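Local structure of alcohol dehydrogenase (Thermus thermophilus, 2EIH) at residues G167-V172 against R229-K234; E214-N217 against D222-K225. The protein binds zinc and probably catalyses an NAD(P)-dependent oxidation or reduction of the zinc-containing alcohol dehydrogenase type. All coordinates share one frame; numbering follows the deposited sequence.

Interaction 1: residues G167-V172 against R229-K234; sequences GDDVLV and RLTGGK
D169 holds K234 through one carboxylate oxygen: OD1 of D169 lies 2.7 Å from NZ of K234, a short salt bridge. The same carboxylate rests on a methyl group, with CG of D169 3.6 Å from CG2 of T231; OD1 and OD2 of D169 each lie 3.8 Å from CG2 of T231. The lysine chain runs extended as far as CE and then bends at its last torsion (chi4 -56°), which brings the ammonium to the acid. K234 N bonds to T231 O at 3.1 Å across the turn through G232 and G233, which brings both residues to D169. T231 turns its hydroxyl back to the helix, where OG1 bonds to V227 O, leaving CG2 for the aspartate. The second oxygen, D169 OD2, is in a salt bridge with R193 NE, so two cations grip this buried acid and would probably keep it ionised. With an alanine here the carboxylate is lost, which would probably leave K234 to its long, weak pairing with D237 and R193 NE without its anion. The contact holds the turn after helix 223-230 to strand 169-172, central in the Rossmann-type sheet between strands 193-198 and 236-241.

Interaction 2: residues E214-N217 against D222-K225; sequences ETVN and DWPK
V216 and W223 meet at the base of the indole side chain: CG1 of V216 packs 3.7 Å from CB of W223. The same valine methyl, CG1 of V216, lies 3.8 Å from W223 O, so it touches both the side-chain root and the backbone of W223. CG1 stands anti to the valine backbone N (chi1 174°), which directs this branch at W223, while CG2, anti to the carbonyl carbon, faces L230; the side chains of V216 and W223 cross at about a right angle. The other close approach is from the strand backbone, with N217 O 3.3 Å from CB of W223 and 4.1 Å from its CG, a van der Waals contact oblique to the indole. W223 keeps CG between its backbone N and carbonyl carbon (chi1 66°), and chi2 of -90° sets the indole across the CA-CB-CG plane; from there the ring leads away from the strand and packs on M173, Y218 and Y247. One face of the ring is met near its rim by CD of P224, 3.2 Å above the plane. N217 points away from the helix, and its OD1 bonds to T219 N. K225 N bonds to D222 O at 3.1 Å where the chain enters the helix. This is the strand-to-helix junction of a beta-alpha unit in the Rossmann-type domain: strand 214-217 borders strand 193-198, and further along helix 223-230, E226 and V227 also pack on V216.

In the fold
After the N-terminal part of the chain, strand 169-172 is followed by helix 180-189, strand 193-198 and helix 201-210 before strand 214-217. Interaction 2 closes a short loop of four residues between that strand and the start of helix 223-230. Interaction 1, at the turn just after the end of that helix, closes the wider loop, 56 residues between its segments, and interaction 2 lies wholly within it. Their centres are 11 Å apart, and the two segment pairs also touch, through L230 against E214. Together they tie the helix and the turn that follows it to strand 214-217, outermost within this chain, and inner strand 169-172 of the six-stranded parallel sheet, whose 3-2-1-4-5-6 order is that of a Rossmann fold.

Interaction 1: residues G167-V172 against R229-K234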
ATOM      1  N   GLY A 167       4.617 -16.733   6.234  1.00 28.85           N
ATOM      2  CA  GLY A 167       3.661 -17.687   5.707  1.00 28.44           C
ATOM      3  C   GLY A 167       3.850 -17.881   4.213  1.00 29.61           C
ATOM      4  O   GLY A 167       3.324 -18.822   3.617  1.00 29.92           O
ATOM      5  N   ASP A 168       4.605 -16.972   3.606  1.00 29.58           N
ATOM      6  CA  ASP A 168       4.883 -17.024   2.175  1.00 29.49           C
ATOM      7  C   ASP A 168       5.879 -18.109   1.844  1.00 30.26           C
ATOM      8  O   ASP A 168       6.817 -18.376   2.602  1.00 32.05           O
ATOM      9  CB  ASP A 168       5.514 -15.726   1.673  1.00 26.71           C
ATOM     10  CG  ASP A 168       4.499 -14.703   1.264  1.00 27.70           C
ATOM     11  OD1 ASP A 168       3.290 -15.005   1.328  1.00 29.55           O
ATOM     12  OD2 ASP A 168       4.911 -13.592   0.883  1.00 28.20           O
ATOM     13  N   ASP A 169       5.679 -18.720   0.689  1.00 29.67           N
ATOM     14  CA  ASP A 169       6.608 -19.712   0.195  1.00 29.18           C
ATOM     15  C   ASP A 169       7.412 -18.958  -0.850  1.00 27.91           C
ATOM     16  O   ASP A 169       6.898 -18.606  -1.913  1.00 27.60           O
ATOM     17  CB  ASP A 169       5.865 -20.887  -0.425  1.00 30.71           C
ATOM     18  CG  ASP A 169       5.526 -21.941   0.597  1.00 34.30           C
ATOM     19  OD1 ASP A 169       4.339 -22.312   0.709  1.00 33.76           O
ATOM     20  OD2 ASP A 169       6.464 -22.406   1.294  1.00 36.05           O
ATOM     21  N   VAL A 170       8.664 -18.669  -0.519  1.00 26.98           N
ATOM     22  CA  VAL A 170       9.541 -17.952  -1.429  1.00 27.39           C
ATOM     23  C   VAL A 170      10.494 -18.933  -2.116  1.00 27.77           C
ATOM     24  O   VAL A 170      11.072 -19.806  -1.471  1.00 29.00           O
ATOM     25  CB  VAL A 170      10.370 -16.884  -0.676  1.00 26.84           C
ATOM     26  CG1 VAL A 170      11.308 -16.174  -1.643  1.00 27.19           C
ATOM     27  CG2 VAL A 170       9.445 -15.876  -0.016  1.00 26.63           C
ATOM     28  N   LEU A 171      10.631 -18.803  -3.431  1.00 26.61           N
ATOM     29  CA  LEU A 171      11.533 -19.652  -4.203  1.00 26.74           C
ATOM     30  C   LEU A 171      12.685 -18.774  -4.682  1.00 27.85           C
ATOM     31  O   LEU A 171      12.460 -17.742  -5.321  1.00 27.74           O
ATOM     32  CB  LEU A 171      10.807 -20.264  -5.410  1.00 25.72           C
ATOM     33  CG  LEU A 171      11.632 -21.008  -6.480  1.00 27.69           C
ATOM     34  CD1 LEU A 171      12.157 -22.338  -5.932  1.00 29.81           C
ATOM     35  CD2 LEU A 171      10.757 -21.269  -7.697  1.00 26.38           C
ATOM     36  N   VAL A 172      13.910 -19.169  -4.345  1.00 27.52           N
ATOM     37  CA  VAL A 172      15.103 -18.432  -4.765  1.00 27.37           C
ATOM     38  C   VAL A 172      15.865 -19.310  -5.773  1.00 28.73           C
ATOM     39  O   VAL A 172      16.165 -20.471  -5.488  1.00 29.98           O
ATOM     40  CB  VAL A 172      16.035 -18.139  -3.574  1.00 27.55           C
ATOM     41  CG1 VAL A 172      17.239 -17.333  -4.043  1.00 24.71           C
ATOM     42  CG2 VAL A 172      15.274 -17.381  -2.494  1.00 27.04           C
ATOM     43  N   ARG A 229       5.477 -29.987  -5.325  1.00 49.34           N
ATOM     44  CA  ARG A 229       5.320 -31.037  -4.314  1.00 47.13           C
ATOM     45  C   ARG A 229       5.717 -30.536  -2.927  1.00 45.80           C
ATOM     46  O   ARG A 229       5.129 -30.930  -1.918  1.00 44.66           O
ATOM     47  CB  ARG A 229       6.189 -32.249  -4.682  1.00 47.57           C
ATOM     48  CG  ARG A 229       5.952 -33.494  -3.827  1.00 48.30           C
ATOM     49  CD  ARG A 229       7.015 -34.561  -4.089  1.00 49.49           C
ATOM     50  NE  ARG A 229       8.239 -34.316  -3.323  1.00 48.67           N
ATOM     51  CZ  ARG A 229       8.295 -34.348  -1.995  1.00 50.17           C
ATOM     52  NH1 ARG A 229       7.197 -34.617  -1.289  1.00 50.37           N
ATOM     53  NH2 ARG A 229       9.439 -34.109  -1.370  1.00 48.74           N
ATOM     54  N   LEU A 230       6.717 -29.659  -2.897  1.00 44.91           N
ATOM     55  CA  LEU A 230       7.230 -29.092  -1.662  1.00 43.36           C
ATOM     56  C   LEU A 230       6.392 -27.960  -1.064  1.00 43.02           C
ATOM     57  O   LEU A 230       6.662 -27.525   0.058  1.00 44.19           O
ATOM     58  CB  LEU A 230       8.668 -28.621  -1.878  1.00 43.63           C
ATOM     59  CG  LEU A 230       9.787 -29.448  -1.228  1.00 44.87           C
ATOM     60  CD1 LEU A 230       9.358 -30.896  -1.062  1.00 46.07           C
ATOM     61  CD2 LEU A 230      11.056 -29.350  -2.068  1.00 45.32           C
ATOM     62  N   THR A 231       5.381 -27.489  -1.794  1.00 40.35           N
ATOM     63  CA  THR A 231       4.511 -26.422  -1.301  1.00 38.56           C
ATOM     64  C   THR A 231       3.038 -26.814  -1.376  1.00 39.89           C
ATOM     65  O   THR A 231       2.210 -26.055  -1.884  1.00 40.88           O
ATOM     66  CB  THR A 231       4.687 -25.118  -2.104  1.00 36.28           C
ATOM     67  OG1 THR A 231       4.540 -25.388  -3.506  1.00 32.88           O
ATOM     68  CG2 THR A 231       6.045 -24.504  -1.828  1.00 35.44           C
ATOM     69  N   GLY A 232       2.717 -28.002  -0.876  1.00 40.39           N
ATOM     70  CA  GLY A 232       1.341 -28.465  -0.883  1.00 39.57           C
ATOM     71  C   GLY A 232       0.706 -28.538  -2.259  1.00 39.70           C
ATOM     72  O   GLY A 232      -0.514 -28.482  -2.390  1.00 39.25           O
ATOM     73  N   GLY A 233       1.530 -28.665  -3.291  1.00 40.59           N
ATOM     74  CA  GLY A 233       1.008 -28.742  -4.643  1.00 40.99           C
ATOM     75  C   GLY A 233       0.612 -27.399  -5.235  1.00 42.50           C
ATOM     76  O   GLY A 233       0.468 -27.280  -6.456  1.00 42.93           O
ATOM     77  N   LYS A 234       0.461 -26.376  -4.395  1.00 42.93           N
ATOM     78  CA  LYS A 234       0.056 -25.067  -4.898  1.00 44.31           C
ATOM     79  C   LYS A 234       1.149 -24.319  -5.656  1.00 42.70           C
ATOM     80  O   LYS A 234       0.853 -23.594  -6.602  1.00 41.91           O
ATOM     81  CB  LYS A 234      -0.468 -24.181  -3.758  1.00 45.53           C
ATOM     82  CG  LYS A 234       0.601 -23.335  -3.086  1.00 46.76           C
ATOM     83  CD  LYS A 234       0.002 -22.403  -2.042  1.00 47.33           C
ATOM     84  CE  LYS A 234       1.036 -21.415  -1.502  1.00 47.66           C
ATOM     85  NZ  LYS A 234       2.237 -22.083  -0.928  1.00 47.01           N
TER

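Interaction 2: residues E214-N217 against D222-K225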
ATOM      1  N   GLU A 214      13.976 -25.626   2.211  1.00 37.13           N
ATOM      2  CA  GLU A 214      13.866 -26.735   1.283  1.00 38.05           C
ATOM      3  C   GLU A 214      14.836 -26.519   0.115  1.00 38.32           C
ATOM      4  O   GLU A 214      15.198 -25.385  -0.201  1.00 38.56           O
ATOM      5  CB  GLU A 214      12.421 -26.803   0.776  1.00 40.03           C
ATOM      6  CG  GLU A 214      11.688 -28.130   0.990  1.00 45.01           C
ATOM      7  CD  GLU A 214      11.802 -28.682   2.401  1.00 46.44           C
ATOM      8  OE1 GLU A 214      12.873 -29.247   2.712  1.00 47.68           O
ATOM      9  OE2 GLU A 214      10.834 -28.548   3.194  1.00 45.40           O
ATOM     10  N   THR A 215      15.257 -27.603  -0.526  1.00 38.44           N
ATOM     11  CA  THR A 215      16.180 -27.498  -1.649  1.00 40.01           C
ATOM     12  C   THR A 215      15.741 -28.334  -2.841  1.00 39.91           C
ATOM     13  O   THR A 215      15.160 -29.402  -2.680  1.00 40.26           O
ATOM     14  CB  THR A 215      17.603 -27.920  -1.232  1.00 40.78           C
ATOM     15  OG1 THR A 215      17.544 -29.152  -0.502  1.00 42.95           O
ATOM     16  CG2 THR A 215      18.240 -26.846  -0.359  1.00 42.52           C
ATOM     17  N   VAL A 216      16.017 -27.832  -4.037  1.00 40.77           N
ATOM     18  CA  VAL A 216      15.663 -28.537  -5.262  1.00 41.99           C
ATOM     19  C   VAL A 216      16.796 -28.407  -6.266  1.00 43.94           C
ATOM     20  O   VAL A 216      17.456 -27.375  -6.338  1.00 43.91           O
ATOM     21  CB  VAL A 216      14.380 -27.971  -5.893  1.00 41.42           C
ATOM     22  CG1 VAL A 216      14.129 -28.631  -7.235  1.00 41.01           C
ATOM     23  CG2 VAL A 216      13.197 -28.195  -4.963  1.00 40.40           C
ATOM     24  N   ASN A 217      17.014 -29.462  -7.042  1.00 47.60           N
ATOM     25  CA  ASN A 217      18.075 -29.471  -8.039  1.00 50.35           C
ATOM     26  C   ASN A 217      17.472 -29.293  -9.426  1.00 52.60           C
ATOM     27  O   ASN A 217      16.736 -30.154  -9.900  1.00 52.30           O
ATOM     28  CB  ASN A 217      18.837 -30.794  -7.975  1.00 49.77           C
ATOM     29  CG  ASN A 217      20.086 -30.783  -8.826  1.00 49.06           C
ATOM     30  OD1 ASN A 217      20.073 -30.311  -9.958  1.00 47.59           O
ATOM     31  ND2 ASN A 217      21.174 -31.316  -8.288  1.00 49.89           N
ATOM     32  N   ASP A 222      12.459 -32.127 -14.492  1.00 74.10           N
ATOM     33  CA  ASP A 222      11.182 -31.995 -13.793  1.00 71.70           C
ATOM     34  C   ASP A 222      11.300 -31.370 -12.409  1.00 69.02           C
ATOM     35  O   ASP A 222      10.485 -31.652 -11.530  1.00 68.75           O
ATOM     36  CB  ASP A 222      10.510 -33.366 -13.665  1.00 73.45           C
ATOM     37  CG  ASP A 222       9.922 -33.855 -14.977  1.00 75.76           C
ATOM     38  OD1 ASP A 222       8.968 -33.213 -15.472  1.00 76.88           O
ATOM     39  OD2 ASP A 222      10.412 -34.876 -15.514  1.00 75.64           O
ATOM     40  N   TRP A 223      12.302 -30.517 -12.215  1.00 65.42           N
ATOM     41  CA  TRP A 223      12.494 -29.871 -10.924  1.00 61.12           C
ATOM     42  C   TRP A 223      11.314 -28.975 -10.526  1.00 58.64           C
ATOM     43  O   TRP A 223      11.008 -28.832  -9.339  1.00 57.84           O
ATOM     44  CB  TRP A 223      13.802 -29.071 -10.908  1.00 59.61           C
ATOM     45  CG  TRP A 223      13.838 -27.902 -11.836  1.00 58.16           C
ATOM     46  CD1 TRP A 223      14.261 -27.888 -13.140  1.00 57.98           C
ATOM     47  CD2 TRP A 223      13.430 -26.570 -11.535  1.00 57.35           C
ATOM     48  NE1 TRP A 223      14.141 -26.629 -13.664  1.00 56.45           N
ATOM     49  CE2 TRP A 223      13.629 -25.798 -12.701  1.00 57.05           C
ATOM     50  CE3 TRP A 223      12.910 -25.949 -10.394  1.00 55.97           C
ATOM     51  CZ2 TRP A 223      13.324 -24.430 -12.755  1.00 56.75           C
ATOM     52  CZ3 TRP A 223      12.610 -24.595 -10.448  1.00 56.20           C
ATOM     53  CH2 TRP A 223      12.815 -23.852 -11.619  1.00 55.77           C
ATOM     54  N   PRO A 224      10.629 -28.364 -11.509  1.00 56.56           N
ATOM     55  CA  PRO A 224       9.495 -27.510 -11.150  1.00 54.61           C
ATOM     56  C   PRO A 224       8.463 -28.311 -10.363  1.00 53.08           C
ATOM     57  O   PRO A 224       7.771 -27.776  -9.502  1.00 52.49           O
ATOM     58  CB  PRO A 224       8.961 -27.059 -12.509  1.00 54.58           C
ATOM     59  CG  PRO A 224      10.191 -27.053 -13.365  1.00 55.22           C
ATOM     60  CD  PRO A 224      10.850 -28.342 -12.966  1.00 55.90           C
ATOM     61  N   LYS A 225       8.384 -29.602 -10.670  1.00 52.47           N
ATOM     62  CA  LYS A 225       7.446 -30.508 -10.026  1.00 50.73           C
ATOM     63  C   LYS A 225       7.782 -30.716  -8.564  1.00 49.71           C
ATOM     64  O   LYS A 225       6.895 -30.951  -7.741  1.00 47.46           O
ATOM     65  CB  LYS A 225       7.443 -31.854 -10.746  1.00 53.08           C
ATOM     66  CG  LYS A 225       6.895 -31.785 -12.164  1.00 55.77           C
ATOM     67  CD  LYS A 225       7.061 -33.107 -12.900  1.00 57.64           C
ATOM     68  CE  LYS A 225       6.330 -33.088 -14.237  1.00 59.16           C
ATOM     69  NZ  LYS A 225       4.853 -32.902 -14.072  1.00 60.81           N
TER